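PDB 4ZWV: putative aminotransferase from Actinomadura melliaura, which probably acts as a pyridoxal 5'-phosphate-dependent sugar aminotransferase, with a putative part in making the aminopentose of the indolocarbazole AT2433. Local coordinates for residues E265-Y270 with L350-W355; K272-V277 with H363-I368. All coordinates share one frame; numbering follows the deposited sequence.

Contact 1 (E265-Y270 with L350-W355)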
ATOM      1  N   GLU A 265      15.534  -1.052 -29.592  1.00 16.86           N
ATOM      2  CA  GLU A 265      15.609  -1.238 -31.039  1.00 18.66           C
ATOM      3  C   GLU A 265      14.496  -0.472 -31.759  1.00 17.59           C
ATOM      4  O   GLU A 265      14.731   0.164 -32.786  1.00 18.94           O
ATOM      5  CB  GLU A 265      15.543  -2.727 -31.376  1.00 18.00           C
ATOM      6  CG  GLU A 265      15.487  -3.040 -32.861  1.00 34.93           C
ATOM      7  CD  GLU A 265      15.227  -4.514 -33.142  1.00 48.02           C
ATOM      8  OE1 GLU A 265      15.971  -5.367 -32.613  1.00 49.13           O
ATOM      9  OE2 GLU A 265      14.273  -4.818 -33.889  1.00 47.29           O
ATOM     10  N   ASN A 266      13.287  -0.510 -31.202  1.00 17.16           N
ATOM     11  CA  ASN A 266      12.165   0.208 -31.803  1.00 17.99           C
ATOM     12  C   ASN A 266      12.363   1.723 -31.747  1.00 17.68           C
ATOM     13  O   ASN A 266      12.042   2.434 -32.702  1.00 15.68           O
ATOM     14  CB  ASN A 266      10.857  -0.181 -31.111  1.00 16.12           C
ATOM     15  CG  ASN A 266      10.464  -1.614 -31.389  1.00 16.55           C
ATOM     16  OD1 ASN A 266      10.871  -2.197 -32.401  1.00 18.81           O
ATOM     17  ND2 ASN A 266       9.681  -2.196 -30.495  1.00 15.05           N
ATOM     18  N   ALA A 267      12.885   2.208 -30.622  1.00 17.45           N
ATOM     19  CA  ALA A 267      13.205   3.627 -30.469  1.00 15.17           C
ATOM     20  C   ALA A 267      14.247   4.065 -31.497  1.00 20.46           C
ATOM     21  O   ALA A 267      14.135   5.137 -32.101  1.00 17.38           O
ATOM     22  CB  ALA A 267      13.705   3.908 -29.059  1.00 14.50           C
ATOM     23  N   ALA A 268      15.258   3.228 -31.698  1.00 15.26           N
ATOM     24  CA  ALA A 268      16.291   3.531 -32.687  1.00 19.82           C
ATOM     25  C   ALA A 268      15.682   3.590 -34.082  1.00 19.78           C
ATOM     26  O   ALA A 268      16.063   4.430 -34.905  1.00 21.00           O
ATOM     27  CB  ALA A 268      17.406   2.499 -32.633  1.00 19.06           C
ATOM     28  N   PHE A 269      14.733   2.694 -34.344  1.00 19.47           N
ATOM     29  CA  PHE A 269      14.032   2.668 -35.622  1.00 18.66           C
ATOM     30  C   PHE A 269      13.277   3.981 -35.847  1.00 20.55           C
ATOM     31  O   PHE A 269      13.377   4.587 -36.918  1.00 19.78           O
ATOM     32  CB  PHE A 269      13.079   1.469 -35.678  1.00 19.96           C
ATOM     33  CG  PHE A 269      12.290   1.367 -36.951  1.00 20.36           C
ATOM     34  CD1 PHE A 269      12.846   0.798 -38.083  1.00 29.99           C
ATOM     35  CD2 PHE A 269      10.980   1.820 -37.006  1.00 24.31           C
ATOM     36  CE1 PHE A 269      12.113   0.697 -39.253  1.00 32.25           C
ATOM     37  CE2 PHE A 269      10.248   1.721 -38.174  1.00 31.36           C
ATOM     38  CZ  PHE A 269      10.813   1.160 -39.293  1.00 27.77           C
ATOM     39  N   TYR A 270      12.524   4.415 -34.845  1.00 18.16           N
ATOM     40  CA  TYR A 270      11.827   5.698 -34.937  1.00 19.19           C
ATOM     41  C   TYR A 270      12.803   6.863 -35.124  1.00 22.40           C
ATOM     42  O   TYR A 270      12.544   7.758 -35.927  1.00 19.57           O
ATOM     43  CB  TYR A 270      10.974   5.954 -33.697  1.00 15.85           C
ATOM     44  CG  TYR A 270       9.730   5.102 -33.560  1.00 16.93           C
ATOM     45  CD1 TYR A 270       9.086   4.556 -34.663  1.00 19.03           C
ATOM     46  CD2 TYR A 270       9.197   4.858 -32.301  1.00 16.23           C
ATOM     47  CE1 TYR A 270       7.936   3.786 -34.514  1.00 21.52           C
ATOM     48  CE2 TYR A 270       8.061   4.094 -32.139  1.00 18.00           C
ATOM     49  CZ  TYR A 270       7.433   3.562 -33.241  1.00 16.99           C
ATOM     50  OH  TYR A 270       6.298   2.804 -33.060  1.00 18.25           O
ATOM     51  N   LEU A 350       4.256   7.678 -28.203  1.00 13.40           N
ATOM     52  CA  LEU A 350       3.978   6.636 -29.190  1.00 14.58           C
ATOM     53  C   LEU A 350       4.351   5.250 -28.670  1.00 14.57           C
ATOM     54  O   LEU A 350       5.272   5.108 -27.868  1.00 13.58           O
ATOM     55  CB  LEU A 350       4.744   6.917 -30.485  1.00 16.13           C
ATOM     56  CG  LEU A 350       4.454   8.255 -31.162  1.00 17.73           C
ATOM     57  CD1 LEU A 350       5.371   8.457 -32.356  1.00 21.00           C
ATOM     58  CD2 LEU A 350       3.004   8.300 -31.592  1.00 23.33           C
ATOM     59  N   PRO A 351       3.628   4.215 -29.121  1.00 15.22           N
ATOM     60  CA  PRO A 351       3.991   2.850 -28.718  1.00 14.87           C
ATOM     61  C   PRO A 351       5.388   2.485 -29.192  1.00 13.79           C
ATOM     62  O   PRO A 351       5.715   2.731 -30.353  1.00 15.17           O
ATOM     63  CB  PRO A 351       2.942   1.980 -29.424  1.00 15.24           C
ATOM     64  CG  PRO A 351       1.800   2.902 -29.714  1.00 19.00           C
ATOM     65  CD  PRO A 351       2.438   4.238 -29.989  1.00 14.74           C
ATOM     66  N   VAL A 352       6.189   1.884 -28.321  1.00 14.65           N
ATOM     67  CA  VAL A 352       7.557   1.557 -28.702  1.00 15.14           C
ATOM     68  C   VAL A 352       8.006   0.216 -28.103  1.00 15.28           C
ATOM     69  O   VAL A 352       9.119  -0.241 -28.328  1.00 13.58           O
ATOM     70  CB  VAL A 352       8.515   2.703 -28.273  1.00 13.32           C
ATOM     71  CG1 VAL A 352       8.775   2.655 -26.775  1.00 12.87           C
ATOM     72  CG2 VAL A 352       9.828   2.656 -29.055  1.00 14.52           C
ATOM     73  N   GLY A 353       7.123  -0.432 -27.353  1.00 15.57           N
ATOM     74  CA  GLY A 353       7.512  -1.616 -26.603  1.00 14.50           C
ATOM     75  C   GLY A 353       7.711  -2.927 -27.351  1.00 15.41           C
ATOM     76  O   GLY A 353       7.581  -2.998 -28.581  1.00 16.27           O
ATOM     77  N   TRP A 354       8.024  -3.976 -26.585  1.00 16.94           N
ATOM     78  CA  TRP A 354       8.387  -5.294 -27.124  1.00 16.50           C
ATOM     79  C   TRP A 354       7.285  -5.964 -27.943  1.00 18.52           C
ATOM     80  O   TRP A 354       7.556  -6.875 -28.721  1.00 20.68           O
ATOM     81  CB  TRP A 354       8.785  -6.234 -25.978  1.00 18.00           C
ATOM     82  CG  TRP A 354       7.713  -6.321 -24.930  1.00 15.56           C
ATOM     83  CD1 TRP A 354       7.625  -5.576 -23.794  1.00 16.66           C
ATOM     84  CD2 TRP A 354       6.556  -7.176 -24.940  1.00 17.11           C
ATOM     85  NE1 TRP A 354       6.490  -5.920 -23.085  1.00 16.49           N
ATOM     86  CE2 TRP A 354       5.819  -6.895 -23.773  1.00 18.01           C
ATOM     87  CE3 TRP A 354       6.076  -8.152 -25.825  1.00 19.15           C
ATOM     88  CZ2 TRP A 354       4.634  -7.554 -23.463  1.00 18.05           C
ATOM     89  CZ3 TRP A 354       4.893  -8.802 -25.514  1.00 20.49           C
ATOM     90  CH2 TRP A 354       4.191  -8.499 -24.344  1.00 18.13           C
ATOM     91  N   TRP A 355       6.046  -5.520 -27.757  1.00 15.72           N
ATOM     92  CA  TRP A 355       4.890  -6.130 -28.413  1.00 17.39           C
ATOM     93  C   TRP A 355       4.723  -5.649 -29.848  1.00 20.73           C
ATOM     94  O   TRP A 355       3.878  -6.150 -30.587  1.00 21.91           O
ATOM     95  CB  TRP A 355       3.615  -5.835 -27.617  1.00 17.64           C
ATOM     96  CG  TRP A 355       3.375  -4.371 -27.432  1.00 15.46           C
ATOM     97  CD1 TRP A 355       2.658  -3.549 -28.254  1.00 19.31           C
ATOM     98  CD2 TRP A 355       3.869  -3.546 -26.367  1.00 14.04           C
ATOM     99  NE1 TRP A 355       2.670  -2.260 -27.761  1.00 16.79           N
ATOM    100  CE2 TRP A 355       3.406  -2.234 -26.607  1.00 15.48           C
ATOM    101  CE3 TRP A 355       4.652  -3.790 -25.232  1.00 15.25           C
ATOM    102  CZ2 TRP A 355       3.694  -1.171 -25.751  1.00 15.20           C
ATOM    103  CZ3 TRP A 355       4.935  -2.734 -24.383  1.00 15.91           C
ATOM    104  CH2 TRP A 355       4.463  -1.439 -24.650  1.00 15.18           C
TER
HETATM  105  O   HOH W   1       9.147  -5.278 -30.756  1.00 21.59           O

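Contact 2 (K272-V277 with H363-I368)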
ATOM      1  N   LYS A 272      15.510   6.878 -36.654  1.00 21.06           N
ATOM      2  CA  LYS A 272      16.030   6.822 -38.018  1.00 21.80           C
ATOM      3  C   LYS A 272      14.979   7.185 -39.059  1.00 27.68           C
ATOM      4  O   LYS A 272      15.294   7.806 -40.079  1.00 25.84           O
ATOM      5  CB  LYS A 272      16.581   5.419 -38.308  1.00 22.23           C
ATOM      6  CG  LYS A 272      17.127   5.212 -39.717  1.00 32.15           C
ATOM      7  CD  LYS A 272      17.518   3.750 -39.935  1.00 34.18           C
ATOM      8  CE  LYS A 272      18.122   3.515 -41.316  1.00 45.34           C
ATOM      9  NZ  LYS A 272      17.177   3.843 -42.421  1.00 45.18           N
ATOM     10  N   GLU A 273      13.732   6.804 -38.794  1.00 21.08           N
ATOM     11  CA  GLU A 273      12.693   6.821 -39.816  1.00 20.97           C
ATOM     12  C   GLU A 273      11.702   7.976 -39.695  1.00 23.37           C
ATOM     13  O   GLU A 273      10.869   8.169 -40.584  1.00 24.51           O
ATOM     14  CB  GLU A 273      11.933   5.490 -39.791  1.00 24.55           C
ATOM     15  CG  GLU A 273      12.807   4.260 -40.024  1.00 27.72           C
ATOM     16  CD  GLU A 273      13.356   4.174 -41.437  1.00 43.60           C
ATOM     17  OE1 GLU A 273      12.814   4.851 -42.339  1.00 45.30           O
ATOM     18  OE2 GLU A 273      14.332   3.420 -41.647  1.00 43.67           O
ATOM     19  N   LEU A 274      11.784   8.724 -38.597  1.00 21.38           N
ATOM     20  CA  LEU A 274      10.868   9.840 -38.348  1.00 21.88           C
ATOM     21  C   LEU A 274      11.540  11.214 -38.484  1.00 23.93           C
ATOM     22  O   LEU A 274      11.040  12.201 -37.954  1.00 22.19           O
ATOM     23  CB  LEU A 274      10.220   9.711 -36.969  1.00 19.75           C
ATOM     24  CG  LEU A 274       9.216   8.561 -36.819  1.00 21.00           C
ATOM     25  CD1 LEU A 274       8.576   8.567 -35.429  1.00 20.61           C
ATOM     26  CD2 LEU A 274       8.155   8.619 -37.916  1.00 23.61           C
ATOM     27  N   THR A 275      12.695  11.272 -39.143  1.00 23.13           N
ATOM     28  CA  THR A 275      13.343  12.562 -39.406  1.00 22.79           C
ATOM     29  C   THR A 275      12.713  13.300 -40.587  1.00 21.79           C
ATOM     30  O   THR A 275      12.190  12.680 -41.505  1.00 24.40           O
ATOM     31  CB  THR A 275      14.847  12.395 -39.711  1.00 22.90           C
ATOM     32  OG1 THR A 275      15.024  11.737 -40.976  1.00 30.40           O
ATOM     33  CG2 THR A 275      15.549  11.631 -38.586  1.00 24.28           C
ATOM     34  N   GLY A 276      12.751  14.629 -40.562  1.00 23.90           N
ATOM     35  CA  GLY A 276      12.300  15.374 -41.723  1.00 21.80           C
ATOM     36  C   GLY A 276      10.799  15.351 -41.943  1.00 21.71           C
ATOM     37  O   GLY A 276      10.339  15.555 -43.062  1.00 23.66           O
ATOM     38  N   VAL A 277      10.042  15.032 -40.899  1.00 22.07           N
ATOM     39  CA  VAL A 277       8.588  15.011 -41.005  1.00 23.98           C
ATOM     40  C   VAL A 277       8.009  16.388 -40.688  1.00 21.03           C
ATOM     41  O   VAL A 277       8.239  16.922 -39.611  1.00 20.35           O
ATOM     42  CB  VAL A 277       7.979  13.966 -40.065  1.00 24.03           C
ATOM     43  CG1 VAL A 277       6.450  13.997 -40.156  1.00 22.96           C
ATOM     44  CG2 VAL A 277       8.502  12.584 -40.419  1.00 22.56           C
ATOM     45  N   HIS A 363       3.991   0.427 -39.685  1.00 22.63           N
ATOM     46  CA  HIS A 363       2.675   1.037 -39.813  1.00 24.78           C
ATOM     47  C   HIS A 363       2.619   2.391 -39.095  1.00 21.11           C
ATOM     48  O   HIS A 363       2.045   3.351 -39.618  1.00 25.31           O
ATOM     49  CB  HIS A 363       1.598   0.082 -39.269  1.00 23.16           C
ATOM     50  CG  HIS A 363       0.220   0.666 -39.242  1.00 24.40           C
ATOM     51  ND1 HIS A 363      -0.430   1.097 -40.378  1.00 27.50           N
ATOM     52  CD2 HIS A 363      -0.642   0.866 -38.217  1.00 25.45           C
ATOM     53  CE1 HIS A 363      -1.625   1.558 -40.051  1.00 26.05           C
ATOM     54  NE2 HIS A 363      -1.780   1.424 -38.746  1.00 27.79           N
ATOM     55  N   VAL A 364       3.233   2.471 -37.916  1.00 19.30           N
ATOM     56  CA  VAL A 364       3.294   3.722 -37.165  1.00 19.18           C
ATOM     57  C   VAL A 364       4.037   4.784 -37.982  1.00 23.63           C
ATOM     58  O   VAL A 364       3.541   5.899 -38.168  1.00 22.21           O
ATOM     59  CB  VAL A 364       3.981   3.527 -35.800  1.00 17.66           C
ATOM     60  CG1 VAL A 364       4.245   4.870 -35.119  1.00 18.68           C
ATOM     61  CG2 VAL A 364       3.135   2.615 -34.905  1.00 20.03           C
ATOM     62  N   VAL A 365       5.208   4.421 -38.492  1.00 19.27           N
ATOM     63  CA  VAL A 365       6.020   5.346 -39.276  1.00 21.23           C
ATOM     64  C   VAL A 365       5.326   5.777 -40.563  1.00 22.63           C
ATOM     65  O   VAL A 365       5.304   6.963 -40.885  1.00 25.29           O
ATOM     66  CB  VAL A 365       7.393   4.729 -39.614  1.00 19.87           C
ATOM     67  CG1 VAL A 365       8.095   5.523 -40.716  1.00 25.77           C
ATOM     68  CG2 VAL A 365       8.247   4.661 -38.356  1.00 21.19           C
ATOM     69  N   ALA A 366       4.741   4.822 -41.285  1.00 22.40           N
ATOM     70  CA  ALA A 366       4.071   5.131 -42.545  1.00 24.23           C
ATOM     71  C   ALA A 366       2.878   6.056 -42.325  1.00 24.25           C
ATOM     72  O   ALA A 366       2.620   6.963 -43.125  1.00 26.93           O
ATOM     73  CB  ALA A 366       3.626   3.852 -43.235  1.00 26.11           C
ATOM     74  N   THR A 367       2.156   5.826 -41.233  1.00 23.17           N
ATOM     75  CA  THR A 367       0.998   6.644 -40.905  1.00 21.53           C
ATOM     76  C   THR A 367       1.423   8.082 -40.612  1.00 22.66           C
ATOM     77  O   THR A 367       0.870   9.022 -41.178  1.00 27.33           O
ATOM     78  CB  THR A 367       0.222   6.060 -39.706  1.00 22.49           C
ATOM     79  OG1 THR A 367      -0.294   4.771 -40.064  1.00 27.32           O
ATOM     80  CG2 THR A 367      -0.935   6.967 -39.324  1.00 24.43           C
ATOM     81  N   ILE A 368       2.417   8.246 -39.746  1.00 21.89           N
ATOM     82  CA  ILE A 368       2.923   9.574 -39.419  1.00 21.92           C
ATOM     83  C   ILE A 368       3.475  10.296 -40.650  1.00 23.29           C
ATOM     84  O   ILE A 368       3.172  11.471 -40.880  1.00 22.65           O
ATOM     85  CB  ILE A 368       4.015   9.494 -38.331  1.00 19.16           C
ATOM     86  CG1 ILE A 368       3.405   9.037 -37.002  1.00 20.57           C
ATOM     87  CG2 ILE A 368       4.697  10.843 -38.137  1.00 18.99           C
ATOM     88  CD1 ILE A 368       4.432   8.771 -35.924  1.00 20.37           C
TER

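Contact 1 (E265-Y270 with L350-W355)
Asn-266 and Tyr-270, one turn apart on helix 243-273, both donate side-chain hydrogen bonds to backbone carbonyls of the loop that follows strand 347-350. Asn-266 ND2 reaches Val-352 O at 3.0 Å with an N-H...O angle of 162°; the acceptor lies in the plane of the asparagine amide, whereas the donor sits above the carbonyl plane, 56° out of it. The same ND2 also donates to a water, which bonds weakly to Trp-354 O. Asn-266 OD1 accepts from Arg-361, so both ends of the amide are engaged and its rotation is fixed. Tyr-270 OH gives a bond of 2.8 Å to Pro-351 O, nearly along the C=O axis (169°), and that oxygen lies at the ring edge, in its plane.

Van der Waals packing centres on one branch, Val-352 CG2. Anti to its own backbone N, this methyl lies 3.5 Å from the backbone atom Ala-267 N and 3.7 Å from Asn-266 CB. It also approaches Tyr-270 CE2 obliquely at 3.8 Å, and Ala-267 CB at 4.1 Å. Tyr-296 of strand 296-300 touches Ala-267 and Val-352 and meets the Tyr-270 ring edge-to-face, backing the buried junction.

The long helix leading into a small C-terminal domain, with a loop of that domain tied to its flank, is consistent with the fold type I architecture of pyridoxal-phosphate aminotransferases.

Contact 2 (K272-V277 with H363-I368)
Glu-273, whose CB packs against both methyls of Val-365 (3.9 Å to Val-365 CG1), carries a flat carboxylate that Lys-272 meets from above its plane: NZ stands 3.0 Å from Glu-273 OE2 in a salt bridge between chain neighbours, with the glutamate chain bent at chi2 (-68°). On the partner helix, one face of the His-363 ring is approached off-centre by Thr-367 OG1. That hydroxyl donates to His-363 O at 2.8 Å; Thr-367 OG1 and Thr-367 N reach this oxygen from opposite faces of its carbonyl plane, so two bonds grip it.

Between the segments aliphatic carbons meet, methyl on methyl for Leu-274 and Val-277, methyl on methylene at Glu-273 CB. Val-365 CG2 faces Leu-274 CD2 at 4.0 Å. The same Leu-274 branch meets Ile-368 CG2 at 4.1 Å, and Leu-274 CD1 approaches Ile-368 CD1 at 4.2 Å; these two side chains cross at about a right angle. Val-277 CG1, anti to its backbone N (chi1 178°), comes to 4.1 Å from Ile-368 CG2, so this isoleucine methyl touches both Val-277 and Leu-274. Leu-280 and Leu-282 of strand 280-282 extend the apolar cluster.

Here the end of helix 243-273 and the turn after it lie against helix 358-369 with no hydrogen bond between the segments. Their association thus rests on buried hydrocarbon; just beyond Ile-368, Arg-369 NH1 adds hydrogen bonds to Glu-273 O and Thr-275 O.

Overall arrangement
Contacts 1 and 2 follow each other along the end of helix 243-273 and the turn after it, their centres 12 Å apart, and their segments alternate along the chain. They merge directly: Phe-269 CE2 packs 3.6 Å from Val-365 CG2, Tyr-270 OH lies 3.6 Å from Val-364 CG1, and Leu-350 CD1 comes 3.7 Å from Ile-368 CD1. Arg-361 of helix 358-369 adds a charged tie, a salt bridge to Glu-265 and a cation-pi interaction with Phe-269. Contact 1 is nearer the cofactor site: the Val-352 side chain is about 10 Å from that of His-164, a pyridoxal 5'-phosphate-binding residue, though no cofactor is bound to this chain in the model. Contact 2 lies away from the annotated sites.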